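Local structure of putative isomerase (Streptomyces coelicolor A3, 2OQH) at residues A[80-83]-A[84-87]. The protein is a putative isomerase of the enolase superfamily that probably dehydrates D-glucarate to 5-dehydro-4-deoxy-D-glucarate. Sequence-based numbering, arbitrary orientation.
Sequences RKQH and MVPF
H83 and M84, neighbours in the chain, run side by side with M84 laid over one face of the imidazole. The methylene CG of M84 makes a CH-pi contact, 3.7 Å from the centroid of the H83 ring and 19° off its normal, displaced toward the rim. The selenium of this selenomethionine follows more obliquely, with SE 4.0 Å from NE2 of H83. Bends at chi2 and chi3 fold the M84 chain and then carry its end away from the ring. Q82, which is buried, and V85, which is partly exposed, also lie alongside each other: methyl CG2 of V85 packs against the amide oxygen OE1 of Q82 at 3.5 Å.

The backbone between them forms a type I beta turn from Q82 to V85, closed by the bond from V85 N to Q82 O (3.0 Å). This turn links helix 75-81 to helix 85-112 in the N-terminal domain of the mandelate racemase/muconate lactonizing enzyme family, the part that accompanies the TIM barrel. P86 sits in the first turn of the second helix, its CD 3.3 Å from Q82 O.

The imidazole turns back over the end of helix 75-81. With chi1 at 79°, CG of H83 lies between its backbone N and carbonyl carbon, bringing ND1 back to R80 O in a weak bond of 2.9 Å; the same oxygen accepts H83 N. A water bridges the corner, donating to K81 O and accepting from M84 N. Farther inward, Q82 and V85 both touch I97 of helix 85-112, while Q82 meets M63 and V85 meets I59 on helix 54-63. The ring of P86 rests on Y94 and I97.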
ATOM      1  N   ARG A  80      19.301   3.066 -11.031  1.00 18.29           N
ATOM      2  CA  ARG A  80      20.250   4.166 -11.162  1.00 19.65           C
ATOM      3  C   ARG A  80      20.010   4.869 -12.498  1.00 19.02           C
ATOM      4  O   ARG A  80      20.013   6.093 -12.584  1.00 18.44           O
ATOM      5  CB  ARG A  80      21.689   3.648 -11.071  1.00 21.31           C
ATOM      6  CG  ARG A  80      22.075   3.097  -9.686  1.00 26.66           C
ATOM      7  CD  ARG A  80      22.215   4.184  -8.605  1.00 26.84           C
ATOM      8  NE  ARG A  80      23.365   5.053  -8.867  1.00 30.40           N
ATOM      9  CZ  ARG A  80      23.728   6.084  -8.108  1.00 31.75           C
ATOM     10  NH1 ARG A  80      23.036   6.397  -7.013  1.00 32.48           N
ATOM     11  NH2 ARG A  80      24.785   6.816  -8.450  1.00 32.47           N
ATOM     12  N   LYS A  81      19.763   4.091 -13.541  1.00 19.00           N
ATOM     13  CA  LYS A  81      19.518   4.664 -14.855  1.00 20.07           C
ATOM     14  C   LYS A  81      18.284   5.584 -14.881  1.00 20.70           C
ATOM     15  O   LYS A  81      18.251   6.571 -15.621  1.00 21.18           O
ATOM     16  CB  LYS A  81      19.357   3.536 -15.880  1.00 20.28           C
ATOM     17  CG  LYS A  81      19.358   3.999 -17.320  1.00 23.61           C
ATOM     18  CD  LYS A  81      19.474   2.821 -18.274  1.00 25.88           C
ATOM     19  CE  LYS A  81      19.561   3.303 -19.711  1.00 29.12           C
ATOM     20  NZ  LYS A  81      20.669   4.294 -19.904  1.00 30.79           N
ATOM     21  N   GLN A  82      17.277   5.273 -14.070  1.00 20.64           N
ATOM     22  CA  GLN A  82      16.050   6.072 -14.048  1.00 20.62           C
ATOM     23  C   GLN A  82      15.910   6.955 -12.807  1.00 21.22           C
ATOM     24  O   GLN A  82      14.804   7.391 -12.479  1.00 21.44           O
ATOM     25  CB  GLN A  82      14.829   5.151 -14.120  1.00 20.55           C
ATOM     26  CG  GLN A  82      14.884   4.078 -15.199  1.00 22.24           C
ATOM     27  CD  GLN A  82      14.978   4.651 -16.595  1.00 23.01           C
ATOM     28  OE1 GLN A  82      14.427   5.713 -16.883  1.00 24.90           O
ATOM     29  NE2 GLN A  82      15.668   3.942 -17.476  1.00 24.66           N
ATOM     30  N   HIS A  83      17.018   7.244 -12.131  1.00 22.82           N
ATOM     31  CA  HIS A  83      16.952   8.036 -10.907  1.00 24.23           C
ATOM     32  C   HIS A  83      16.371   9.438 -11.026  1.00 24.52           C
ATOM     33  O   HIS A  83      15.870   9.979 -10.044  1.00 25.16           O
ATOM     34  CB  HIS A  83      18.328   8.118 -10.234  1.00 25.54           C
ATOM     35  CG  HIS A  83      19.261   9.107 -10.860  1.00 26.51           C
ATOM     36  ND1 HIS A  83      19.787   8.946 -12.127  1.00 28.45           N
ATOM     37  CD2 HIS A  83      19.807  10.247 -10.371  1.00 27.17           C
ATOM     38  CE1 HIS A  83      20.618   9.939 -12.386  1.00 27.89           C
ATOM     39  NE2 HIS A  83      20.650  10.742 -11.337  1.00 26.61           N
HETATM   40  N   MSE A  84      16.431  10.045 -12.204  1.00 25.01           N
HETATM   41  CA  MSE A  84      15.880  11.383 -12.315  1.00 25.41           C
HETATM   42  C   MSE A  84      14.407  11.378 -12.708  1.00 24.35           C
HETATM   43  O   MSE A  84      13.744  12.415 -12.654  1.00 23.59           O
HETATM   44  CB  MSE A  84      16.707  12.229 -13.285  1.00 29.27           C
HETATM   45  CG  MSE A  84      18.080  12.642 -12.728  1.00 34.44           C
HETATM   46 SE   MSE A  84      17.992  13.693 -11.077  1.00 50.56          SE
HETATM   47  CE  MSE A  84      17.543  15.390 -11.889  1.00 41.84           C
ATOM     48  N   VAL A  85      13.887  10.211 -13.075  1.00 21.52           N
ATOM     49  CA  VAL A  85      12.484  10.106 -13.454  1.00 20.71           C
ATOM     50  C   VAL A  85      11.558  10.587 -12.327  1.00 20.17           C
ATOM     51  O   VAL A  85      10.636  11.363 -12.572  1.00 20.25           O
ATOM     52  CB  VAL A  85      12.119   8.651 -13.847  1.00 21.14           C
ATOM     53  CG1 VAL A  85      10.619   8.508 -14.040  1.00 20.74           C
ATOM     54  CG2 VAL A  85      12.843   8.275 -15.132  1.00 22.40           C
ATOM     55  N   PRO A  86      11.796  10.140 -11.077  1.00 18.48           N
ATOM     56  CA  PRO A  86      10.924  10.593  -9.991  1.00 17.49           C
ATOM     57  C   PRO A  86      11.089  12.088  -9.731  1.00 17.90           C
ATOM     58  O   PRO A  86      10.162  12.754  -9.283  1.00 18.24           O
ATOM     59  CB  PRO A  86      11.380   9.749  -8.800  1.00 17.81           C
ATOM     60  CG  PRO A  86      11.934   8.510  -9.448  1.00 18.60           C
ATOM     61  CD  PRO A  86      12.709   9.089 -10.600  1.00 17.56           C
ATOM     62  N   PHE A  87      12.279  12.611 -10.014  1.00 17.72           N
ATOM     63  CA  PHE A  87      12.542  14.027  -9.798  1.00 17.98           C
ATOM     64  C   PHE A  87      11.556  14.895 -10.566  1.00 16.31           C
ATOM     65  O   PHE A  87      11.112  15.925 -10.069  1.00 15.27           O
ATOM     66  CB  PHE A  87      13.971  14.386 -10.227  1.00 20.60           C
ATOM     67  CG  PHE A  87      14.324  15.839 -10.003  1.00 23.15           C
ATOM     68  CD1 PHE A  87      14.430  16.358  -8.712  1.00 24.73           C
ATOM     69  CD2 PHE A  87      14.536  16.691 -11.084  1.00 23.25           C
ATOM     70  CE1 PHE A  87      14.746  17.718  -8.499  1.00 25.65           C
ATOM     71  CE2 PHE A  87      14.851  18.045 -10.887  1.00 22.68           C
ATOM     72  CZ  PHE A  87      14.955  18.555  -9.592  1.00 23.63           C
TER
HETATM   73  O   HOH W   1      17.476   8.980 -14.980  1.00 29.07           O